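Local coordinates for amidase, hydantoinase/carbamoylase family (Burkholderia ambifaria, PDB 5TP4), which probably hydrolyses N-carbamoyl-L-amino acids or related amides as a dinuclear zinc enzyme of the peptidase M20 family, at residues 219-224 with 329-334; 244-249 with 287-292; 202-207 with 356-361. All blocks are in the same frame, centred on the assembly; numbering follows the deposited sequence. Where two conformers were deposited one is given.

Interaction 1: residues 219-224 with 329-334; sequences QAIRWL and TCWRSP. With EDO (1,2-ethanediol), chain T.
The indole of Trp331 turns an edge onto one face of the Trp223 indole: CE3 of Trp331 stands 4.0 Å above the Trp223 plane, toward its rim. The stack is edge-to-face, with the planes at 59° and the centroids of the Trp223 five-membered and Trp331 six-membered rings 5.3 Å apart. CG of Trp331 is anti to the backbone N (chi1 -170°); on the sheet face it shares with Ile221 and Trp223, its CZ3 meets Ile221 CG2 at 3.7 Å. NE1 of Trp223 is hydrogen-bonded to Asp294 of strand 288-297. On the other face of the sheet, the guanidinium of Arg222 has the carbonyl O of Ser333 at its edge, in plane, but that bond from NH1 is weak. NH1 bonds better to Ile221 O, 3.0 Å away, coming from above the carbonyl plane, while Ser333 N gives the same oxygen a second bond. NH2 of Arg222 forms salt bridges with Asp300 and Asp304 of helix 300-321, charges that would offset the nearness of Arg332. The Arg332 guanidinium has CG2 of Thr329 over the centre of one face. Between the strands, Ile221 N and Trp223 N donate to Ser333 O and Trp331 O in nearly straight bonds. A 1,2-ethanediol, probably from the crystallisation liquor, closes the far end: its O2 donates to Pro334 O at 2.6 Å. At the opposite end Trp223 O takes a 2.9 Å bond from Cys330 N and a weak one from Trp331 N, and the register slips by one residue. Cys330 and Trp331 both facing Trp223 make a classic beta bulge in the antiparallel pairing of strands 212-229 and 324-337, part of the mixed sheet of this M20-family subunit.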
loop_
_atom_site.group_PDB
_atom_site.type_symbol
_atom_site.label_atom_id
_atom_site.label_comp_id
_atom_site.label_asym_id
_atom_site.label_seq_id
_atom_site.Cartn_x
_atom_site.Cartn_y
_atom_site.Cartn_z
ATOM N N GLN B 219 -16.530 -20.198 -9.824
ATOM C CA GLN B 219 -16.332 -19.080 -10.735
ATOM C C GLN B 219 -15.115 -19.284 -11.625
ATOM O O GLN B 219 -14.176 -19.997 -11.277
ATOM C CB GLN B 219 -16.100 -17.800 -9.933
ATOM C CG GLN B 219 -17.307 -17.353 -9.153
ATOM C CD GLN B 219 -16.919 -16.552 -7.942
ATOM O OE1 GLN B 219 -15.939 -16.861 -7.263
ATOM N NE2 GLN B 219 -17.704 -15.515 -7.658
ATOM N N ALA B 220 -15.106 -18.566 -12.756
ATOM C CA ALA B 220 -13.852 -18.265 -13.449
ATOM C C ALA B 220 -13.168 -17.098 -12.740
ATOM O O ALA B 220 -13.826 -16.128 -12.348
ATOM C CB ALA B 220 -14.101 -17.910 -14.912
ATOM N N ILE B 221 -11.850 -17.212 -12.539
ATOM C CA ILE B 221 -11.079 -16.262 -11.740
ATOM C C ILE B 221 -9.862 -15.826 -12.549
ATOM O O ILE B 221 -9.174 -16.666 -13.144
ATOM C CB ILE B 221 -10.600 -16.876 -10.411
ATOM C CG1 ILE B 221 -11.742 -17.562 -9.657
ATOM C CG2 ILE B 221 -9.935 -15.788 -9.522
ATOM C CD1 ILE B 221 -11.253 -18.328 -8.437
ATOM N N ARG B 222 -9.563 -14.528 -12.520
ATOM C CA ARG B 222 -8.291 -14.005 -12.999
ATOM C C ARG B 222 -7.663 -13.166 -11.898
ATOM O O ARG B 222 -8.348 -12.380 -11.238
ATOM C CB ARG B 222 -8.457 -13.134 -14.259
ATOM C CG ARG B 222 -9.249 -13.843 -15.343
ATOM C CD ARG B 222 -8.423 -14.937 -15.989
ATOM N NE ARG B 222 -9.135 -15.534 -17.127
ATOM C CZ ARG B 222 -9.891 -16.633 -17.068
ATOM N NH1 ARG B 222 -10.040 -17.290 -15.922
ATOM N NH2 ARG B 222 -10.502 -17.082 -18.162
ATOM N N TRP B 223 -6.360 -13.328 -11.720
ATOM C CA TRP B 223 -5.563 -12.464 -10.859
ATOM C C TRP B 223 -4.615 -11.674 -11.740
ATOM O O TRP B 223 -3.914 -12.257 -12.572
ATOM C CB TRP B 223 -4.756 -13.279 -9.859
ATOM C CG TRP B 223 -5.498 -13.648 -8.623
ATOM C CD1 TRP B 223 -6.821 -13.449 -8.356
ATOM C CD2 TRP B 223 -4.931 -14.248 -7.455
ATOM N NE1 TRP B 223 -7.118 -13.898 -7.076
ATOM C CE2 TRP B 223 -5.972 -14.395 -6.510
ATOM C CE3 TRP B 223 -3.647 -14.691 -7.124
ATOM C CZ2 TRP B 223 -5.759 -14.953 -5.251
ATOM C CZ3 TRP B 223 -3.438 -15.242 -5.864
ATOM C CH2 TRP B 223 -4.490 -15.376 -4.950
ATOM N N LEU B 224 -4.611 -10.359 -11.562
ATOM C CA LEU B 224 -3.809 -9.459 -12.373
ATOM C C LEU B 224 -2.891 -8.659 -11.462
ATOM O O LEU B 224 -3.222 -8.373 -10.307
ATOM C CB LEU B 224 -4.705 -8.500 -13.179
ATOM C CG LEU B 224 -5.882 -9.130 -13.945
ATOM C CD1 LEU B 224 -6.627 -8.050 -14.722
ATOM C CD2 LEU B 224 -5.383 -10.155 -14.882
ATOM N N THR B 329 -1.307 -10.894 -16.168
ATOM C CA THR B 329 -2.172 -11.897 -15.554
ATOM C C THR B 329 -1.273 -12.950 -14.927
ATOM O O THR B 329 -0.563 -13.663 -15.643
ATOM C CB THR B 329 -3.095 -12.530 -16.592
ATOM O OG1 THR B 329 -3.891 -11.510 -17.194
ATOM C CG2 THR B 329 -4.037 -13.562 -15.915
ATOM N N CYS B 330 -1.307 -13.062 -13.596
ATOM C CA CYS B 330 -0.419 -13.981 -12.899
ATOM C C CYS B 330 -1.090 -15.264 -12.418
ATOM O O CYS B 330 -0.380 -16.181 -11.994
ATOM C CB CYS B 330 0.227 -13.289 -11.708
ATOM S SG CYS B 330 -0.992 -12.806 -10.503
ATOM N N TRP B 331 -2.417 -15.360 -12.468
ATOM C CA TRP B 331 -3.115 -16.599 -12.157
ATOM C C TRP B 331 -4.438 -16.639 -12.901
ATOM O O TRP B 331 -5.151 -15.637 -12.942
ATOM C CB TRP B 331 -3.386 -16.718 -10.651
ATOM C CG TRP B 331 -3.898 -18.085 -10.267
ATOM C CD1 TRP B 331 -3.247 -19.269 -10.421
ATOM C CD2 TRP B 331 -5.164 -18.395 -9.681
ATOM N NE1 TRP B 331 -4.034 -20.306 -9.969
ATOM C CE2 TRP B 331 -5.212 -19.794 -9.501
ATOM C CE3 TRP B 331 -6.264 -17.626 -9.285
ATOM C CZ2 TRP B 331 -6.312 -20.442 -8.943
ATOM C CZ3 TRP B 331 -7.355 -18.266 -8.732
ATOM C CH2 TRP B 331 -7.370 -19.669 -8.563
ATOM N N ARG B 332 -4.779 -17.804 -13.444
ATOM C CA ARG B 332 -6.081 -18.046 -14.057
ATOM C C ARG B 332 -6.639 -19.351 -13.511
ATOM O O ARG B 332 -5.892 -20.305 -13.292
ATOM C CB ARG B 332 -5.995 -18.161 -15.592
ATOM C CG ARG B 332 -5.299 -17.003 -16.307
ATOM C CD ARG B 332 -5.133 -17.320 -17.800
ATOM N NE ARG B 332 -4.539 -16.184 -18.499
ATOM C CZ ARG B 332 -3.236 -15.934 -18.548
ATOM N NH1 ARG B 332 -2.383 -16.761 -17.955
ATOM N NH2 ARG B 332 -2.781 -14.862 -19.197
ATOM N N SER B 333 -7.952 -19.392 -13.312
ATOM C CA SER B 333 -8.642 -20.621 -12.942
ATOM C C SER B 333 -9.962 -20.657 -13.698
ATOM O O SER B 333 -10.662 -19.640 -13.769
ATOM C CB SER B 333 -8.909 -20.691 -11.434
ATOM O OG SER B 333 -9.021 -22.052 -11.055
ATOM N N PRO B 334 -10.328 -21.803 -14.257
ATOM C CA PRO B 334 -11.533 -21.878 -15.085
ATOM C C PRO B 334 -12.789 -21.991 -14.238
ATOM O O PRO B 334 -12.764 -22.443 -13.094
ATOM C CB PRO B 334 -11.322 -23.163 -15.892
ATOM C CG PRO B 334 -10.534 -24.042 -14.923
ATOM C CD PRO B 334 -9.617 -23.096 -14.163
HETATM C C1 EDO T . -13.393 -22.520 -9.346
HETATM O O1 EDO T . -14.331 -22.619 -10.433
HETATM C C2 EDO T . -12.113 -21.849 -9.836
HETATM O O2 EDO T . -11.477 -22.660 -10.839
#

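Interaction 2: residues 244-249 with 287-292; sequences KDAYFA and GDVTFT
Ala246 and Tyr247, in the first turn of helix 246-262, pack on Val289 near the start of strand 288-297, a buried apolar contact of helix on sheet. It belongs to the alpha/beta layer in which helix 246-262 lies against strands 212-229, 269-277 and 288-297, consistent with the smaller, dimerisation domain of M20-family enzymes. No hydrogen bond joins the two segments, and the 177 Å² they bury comes largely from Val289 and Ala246. Ala246 and Val289 point their CB atoms at each other's segment. CG2 of Val289 does the touching: it lies 3.7 Å from Ala246 CB and 3.6 Å from Ala246 O, so that the methyl sits against both the side chain and the backbone of the same residue. It also reaches Tyr247 CB, at 4.1 Å. The other methyl, CG1, is anti to the backbone N (chi1 179°) and stands at the edge of the Tyr247 ring, near the ring plane. Ala246 CB also reaches Gly287 C, just before the strand, 4.0 Å away. Ile277 of strand 269-277 touches both Tyr247 and Val289, and Ser250, one turn further along the helix, also meets Val289. Tyr247 packs in addition on Ile272 of the second subunit, which brings this helix start to the dimer interface. Beyond Gly287 the strand turns Asp288 away from the helix, and its carboxylate forms a salt bridge with Arg227. The helix start itself is fixed by Asp245 at the N-cap, whose OD1 accepts from two backbone amides: Tyr247 N, 2.8 Å away, meets OD1 nearly along its C-O axis, and Phe248 N, 2.9 Å away, approaches the same oxygen from above the carboxylate plane.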
loop_
_atom_site.group_PDB
_atom_site.type_symbol
_atom_site.label_atom_id
_atom_site.label_comp_id
_atom_site.label_asym_id
_atom_site.label_seq_id
_atom_site.Cartn_x
_atom_site.Cartn_y
_atom_site.Cartn_z
ATOM N N LYS B 244 2.710 14.063 -13.656
ATOM C CA LYS B 244 2.353 12.756 -14.214
ATOM C C LYS B 244 2.185 11.837 -12.997
ATOM O O LYS B 244 3.066 11.059 -12.635
ATOM C CB LYS B 244 3.397 12.285 -15.188
ATOM C CG LYS B 244 3.449 13.195 -16.444
ATOM C CD LYS B 244 4.674 12.908 -17.274
ATOM C CE LYS B 244 4.882 13.963 -18.352
ATOM N NZ LYS B 244 6.078 13.635 -19.197
ATOM N N ASP B 245 1.030 11.973 -12.344
ATOM C CA ASP B 245 0.786 11.417 -11.023
ATOM C C ASP B 245 0.234 10.005 -11.172
ATOM O O ASP B 245 -0.925 9.831 -11.556
ATOM C CB ASP B 245 -0.192 12.321 -10.272
ATOM C CG ASP B 245 -0.380 11.914 -8.823
ATOM O OD1 ASP B 245 -0.497 10.709 -8.548
ATOM O OD2 ASP B 245 -0.466 12.806 -7.953
ATOM N N ALA B 246 1.063 9.003 -10.859
ATOM C CA ALA B 246 0.650 7.616 -11.001
ATOM C C ALA B 246 -0.435 7.223 -10.006
ATOM O O ALA B 246 -1.125 6.219 -10.239
ATOM C CB ALA B 246 1.854 6.679 -10.854
ATOM N N TYR B 247 -0.589 7.959 -8.894
ATOM C CA TYR B 247 -1.609 7.535 -7.944
ATOM C C TYR B 247 -2.978 8.064 -8.330
ATOM O O TYR B 247 -3.964 7.322 -8.245
ATOM C CB TYR B 247 -1.254 7.949 -6.513
ATOM C CG TYR B 247 -2.301 7.410 -5.562
ATOM C CD1 TYR B 247 -2.326 6.052 -5.218
ATOM C CD2 TYR B 247 -3.301 8.236 -5.072
ATOM C CE1 TYR B 247 -3.309 5.547 -4.365
ATOM C CE2 TYR B 247 -4.292 7.739 -4.210
ATOM C CZ TYR B 247 -4.288 6.409 -3.879
ATOM O OH TYR B 247 -5.258 5.924 -3.033
ATOM N N PHE B 248 -3.072 9.319 -8.785
ATOM C CA PHE B 248 -4.365 9.779 -9.293
ATOM C C PHE B 248 -4.771 8.951 -10.499
ATOM O O PHE B 248 -5.961 8.679 -10.688
ATOM C CB PHE B 248 -4.345 11.267 -9.696
ATOM C CG PHE B 248 -4.509 12.246 -8.549
ATOM C CD1 PHE B 248 -5.212 11.916 -7.398
ATOM C CD2 PHE B 248 -3.960 13.527 -8.655
ATOM C CE1 PHE B 248 -5.354 12.862 -6.352
ATOM C CE2 PHE B 248 -4.087 14.459 -7.616
ATOM C CZ PHE B 248 -4.785 14.115 -6.472
ATOM N N ALA B 249 -3.795 8.541 -11.316
ATOM C CA ALA B 249 -4.099 7.679 -12.460
ATOM C C ALA B 249 -4.637 6.331 -11.997
ATOM O O ALA B 249 -5.637 5.827 -12.531
ATOM C CB ALA B 249 -2.853 7.486 -13.327
ATOM N N GLY B 287 5.364 8.119 -8.443
ATOM C CA GLY B 287 5.858 7.748 -9.756
ATOM C C GLY B 287 5.724 6.263 -10.045
ATOM O O GLY B 287 5.993 5.835 -11.171
ATOM N N ASP B 288 5.354 5.459 -9.053
ATOM C CA ASP B 288 5.396 3.998 -9.187
ATOM C C ASP B 288 4.329 3.433 -8.259
ATOM O O ASP B 288 4.499 3.459 -7.033
ATOM C CB ASP B 288 6.793 3.463 -8.826
ATOM C CG ASP B 288 6.967 1.978 -9.095
ATOM O OD1 ASP B 288 6.055 1.336 -9.648
ATOM O OD2 ASP B 288 8.050 1.444 -8.736
ATOM N N VAL B 289 3.224 2.962 -8.831
ATOM C CA VAL B 289 2.094 2.457 -8.058
ATOM C C VAL B 289 1.790 1.057 -8.551
ATOM O O VAL B 289 1.732 0.826 -9.766
ATOM C CB VAL B 289 0.841 3.335 -8.210
ATOM C CG1 VAL B 289 -0.310 2.728 -7.403
ATOM C CG2 VAL B 289 1.124 4.790 -7.758
ATOM N N THR B 290 1.612 0.125 -7.626
ATOM C CA THR B 290 1.209 -1.233 -7.982
ATOM C C THR B 290 -0.104 -1.553 -7.285
ATOM O O THR B 290 -0.342 -1.125 -6.157
ATOM C CB THR B 290 2.265 -2.286 -7.597
ATOM O OG1 THR B 290 2.545 -2.217 -6.188
ATOM C CG2 THR B 290 3.563 -2.110 -8.436
ATOM N N PHE B 291 -0.970 -2.300 -7.963
ATOM C CA PHE B 291 -2.110 -2.857 -7.259
ATOM C C PHE B 291 -2.476 -4.175 -7.921
ATOM O O PHE B 291 -2.056 -4.452 -9.045
ATOM C CB PHE B 291 -3.288 -1.885 -7.240
ATOM C CG PHE B 291 -3.769 -1.446 -8.592
ATOM C CD1 PHE B 291 -3.197 -0.353 -9.230
ATOM C CD2 PHE B 291 -4.852 -2.078 -9.193
ATOM C CE1 PHE B 291 -3.688 0.085 -10.470
ATOM C CE2 PHE B 291 -5.343 -1.649 -10.429
ATOM C CZ PHE B 291 -4.775 -0.563 -11.061
ATOM N N THR B 292 -3.231 -5.002 -7.201
ATOM C CA THR B 292 -3.676 -6.285 -7.732
ATOM C C THR B 292 -5.158 -6.205 -8.061
ATOM O O THR B 292 -5.905 -5.405 -7.488
ATOM C CB THR B 292 -3.439 -7.450 -6.754
ATOM O OG1 THR B 292 -4.194 -7.244 -5.545
ATOM C CG2 THR B 292 -1.960 -7.576 -6.431
#

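Interaction 3: residues 202-207 with 356-361; sequences GPVLEA and TNERIV
Apolar contacts carry this meeting of Val204 and Leu205 with Glu358 and Ile360. The terminal methyl of Ile360, CD1, comes to Val204 CB at 3.9 Å and to Leu205 CG at 4.1 Å, so one atom bridges two consecutive residues of the helix. CG1 of Ile360 is anti to the backbone N (chi1 -177°), and CD1 continues the chain outward from the strand toward the helix. Ile360 and Leu205 cross at a slant, and both also rest on Phe381 of strand 377-382. The aliphatic part of Glu358 supplies the second apolar patch: its CG lies 3.8 Å from Leu205 CD2, the two side chains running alongside each other with opposite headings. Leu205 thus meets Glu358 with one methyl, while its branch carbon faces Ile360.

The setting is short helix 204-208 laid against strand 357-362, which runs parallel to strand 212-229 in the mixed sheet; this helix follows strand 193-199, the strand carrying the zinc ligand His198, and the Leu205 side chain is about 9 Å from that of His198. The contact thus flanks the zinc-bearing part of the M20 fold without supplying a ligand.

Polar atoms approach the apolar ones without bonding across. OE1 of Glu358 is 3.6 Å from Val204 CG1, and the other oxygen, OE2, lies 3.9 Å from Leu205 CD2. OE2 is hydrogen-bonded to Asn208 ND2 at the end of the helix and to Thr210 OG1 just beyond it, two bonds that would hold the carboxylate against the Val204 and Leu205 methyls. At the start of the helix, the backbone N atoms of Val204 and Leu205 are hydrogen-bonded to the carboxylate of Glu200, one to each oxygen. Val204 packs on Pro239 of the second subunit.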
loop_
_atom_site.group_PDB
_atom_site.type_symbol
_atom_site.label_atom_id
_atom_site.label_comp_id
_atom_site.label_asym_id
_atom_site.label_seq_id
_atom_site.Cartn_x
_atom_site.Cartn_y
_atom_site.Cartn_z
ATOM N N GLY B 202 -20.137 -16.598 2.772
ATOM C CA GLY B 202 -20.535 -15.337 2.183
ATOM C C GLY B 202 -21.843 -14.914 2.826
ATOM O O GLY B 202 -22.412 -15.634 3.648
ATOM N N PRO B 203 -22.350 -13.737 2.463
ATOM C CA PRO B 203 -23.498 -13.143 3.169
ATOM C C PRO B 203 -24.861 -13.373 2.532
ATOM O O PRO B 203 -25.862 -12.930 3.116
ATOM C CB PRO B 203 -23.139 -11.651 3.124
ATOM C CG PRO B 203 -22.495 -11.526 1.720
ATOM C CD PRO B 203 -21.789 -12.831 1.438
ATOM N N VAL B 204 -24.930 -14.033 1.369
ATOM C CA VAL B 204 -26.157 -13.999 0.566
ATOM C C VAL B 204 -27.296 -14.748 1.247
ATOM O O VAL B 204 -28.415 -14.235 1.365
ATOM C CB VAL B 204 -25.902 -14.576 -0.838
ATOM C CG1 VAL B 204 -27.231 -14.674 -1.581
ATOM C CG2 VAL B 204 -24.895 -13.722 -1.576
ATOM N N LEU B 205 -27.057 -15.996 1.652
ATOM C CA LEU B 205 -28.174 -16.763 2.190
ATOM C C LEU B 205 -28.662 -16.160 3.502
ATOM O O LEU B 205 -29.875 -16.080 3.745
ATOM C CB LEU B 205 -27.761 -18.222 2.382
ATOM C CG LEU B 205 -27.249 -18.915 1.115
ATOM C CD1 LEU B 205 -26.696 -20.317 1.473
ATOM C CD2 LEU B 205 -28.378 -19.021 0.104
ATOM N N GLU B 206 -27.730 -15.731 4.361
ATOM C CA GLU B 206 -28.131 -15.142 5.632
ATOM C C GLU B 206 -28.902 -13.845 5.411
ATOM O O GLU B 206 -29.931 -13.611 6.053
ATOM C CB GLU B 206 -26.897 -14.908 6.509
ATOM C CG GLU B 206 -27.208 -14.767 7.991
ATOM C CD GLU B 206 -27.383 -13.344 8.384
ATOM O OE1 GLU B 206 -26.861 -12.474 7.656
ATOM O OE2 GLU B 206 -28.048 -13.084 9.410
ATOM N N ALA B 207 -28.441 -13.014 4.471
ATOM C CA ALA B 207 -29.096 -11.738 4.203
ATOM C C ALA B 207 -30.489 -11.927 3.620
ATOM O O ALA B 207 -31.375 -11.101 3.861
ATOM C CB ALA B 207 -28.238 -10.906 3.258
ATOM N N THR B 356 -36.677 -22.601 2.224
ATOM C CA THR B 356 -36.318 -21.534 1.296
ATOM C C THR B 356 -34.989 -21.882 0.639
ATOM O O THR B 356 -34.117 -22.500 1.249
ATOM C CB THR B 356 -36.252 -20.178 2.019
ATOM O OG1 THR B 356 -35.289 -20.236 3.076
ATOM C CG2 THR B 356 -37.581 -19.897 2.634
ATOM N N ASN B 357 -34.867 -21.539 -0.637
ATOM C CA ASN B 357 -33.733 -22.024 -1.410
ATOM C C ASN B 357 -33.430 -21.048 -2.537
ATOM O O ASN B 357 -34.328 -20.392 -3.070
ATOM C CB ASN B 357 -34.003 -23.442 -1.969
ATOM C CG ASN B 357 -35.175 -23.480 -2.937
ATOM O OD1 ASN B 357 -34.992 -23.301 -4.136
ATOM N ND2 ASN B 357 -36.393 -23.695 -2.419
ATOM N N GLU B 358 -32.157 -20.984 -2.925
ATOM C CA GLU B 358 -31.809 -20.225 -4.120
ATOM C C GLU B 358 -30.547 -20.801 -4.739
ATOM O O GLU B 358 -29.688 -21.362 -4.049
ATOM C CB GLU B 358 -31.621 -18.728 -3.837
ATOM C CG GLU B 358 -30.408 -18.335 -3.007
ATOM C CD GLU B 358 -30.435 -16.839 -2.616
ATOM O OE1 GLU B 358 -29.989 -15.997 -3.431
ATOM O OE2 GLU B 358 -30.921 -16.505 -1.512
ATOM N N ARG B 359 -30.451 -20.662 -6.058
ATOM C CA ARG B 359 -29.221 -21.017 -6.757
ATOM C C ARG B 359 -28.135 -20.001 -6.424
ATOM O O ARG B 359 -28.398 -18.792 -6.330
ATOM C CB ARG B 359 -29.462 -21.075 -8.265
ATOM C CG ARG B 359 -30.293 -22.266 -8.677
ATOM C CD ARG B 359 -30.643 -22.236 -10.153
ATOM N NE ARG B 359 -29.498 -22.450 -11.038
ATOM C CZ ARG B 359 -29.037 -23.641 -11.414
ATOM N NH1 ARG B 359 -29.593 -24.751 -10.960
ATOM N NH2 ARG B 359 -27.999 -23.715 -12.241
ATOM N N ILE B 360 -26.911 -20.493 -6.205
ATOM C CA ILE B 360 -25.813 -19.630 -5.778
ATOM C C ILE B 360 -24.507 -20.230 -6.278
ATOM O O ILE B 360 -24.367 -21.445 -6.377
ATOM C CB ILE B 360 -25.838 -19.511 -4.231
ATOM C CG1 ILE B 360 -24.751 -18.566 -3.711
ATOM C CG2 ILE B 360 -25.650 -20.899 -3.583
ATOM C CD1 ILE B 360 -25.054 -18.081 -2.262
ATOM N N VAL B 361 -23.554 -19.381 -6.630
ATOM C CA VAL B 361 -22.251 -19.888 -7.060
ATOM C C VAL B 361 -21.357 -20.030 -5.830
ATOM O O VAL B 361 -21.499 -19.284 -4.857
ATOM C CB VAL B 361 -21.640 -18.952 -8.134
ATOM C CG1 VAL B 361 -21.160 -17.634 -7.517
ATOM C CG2 VAL B 361 -20.538 -19.658 -8.907
#

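In the fold
The three contacts converge on one mixed sheet, to which strand 212-229 gives a common member: it pairs with 324-337 in interaction 1, with 288-297, the strand of interaction 2, and with 357-362, the strand of interaction 3. Along the chain they close successively wider loops, 244-249 with 287-292 innermost, then 219-224 with 329-334, then 202-207 with 356-361. Interaction 1 lies between the others, its centre 23 Å from that of interaction 2 and 24 Å from that of interaction 3, and touches both; interactions 2 and 3 are 37 Å apart between centres. All three contacts also touch the second subunit. Strand 212-229 runs from the zinc-bearing part to the outlying helix-on-sheet part, linking the two.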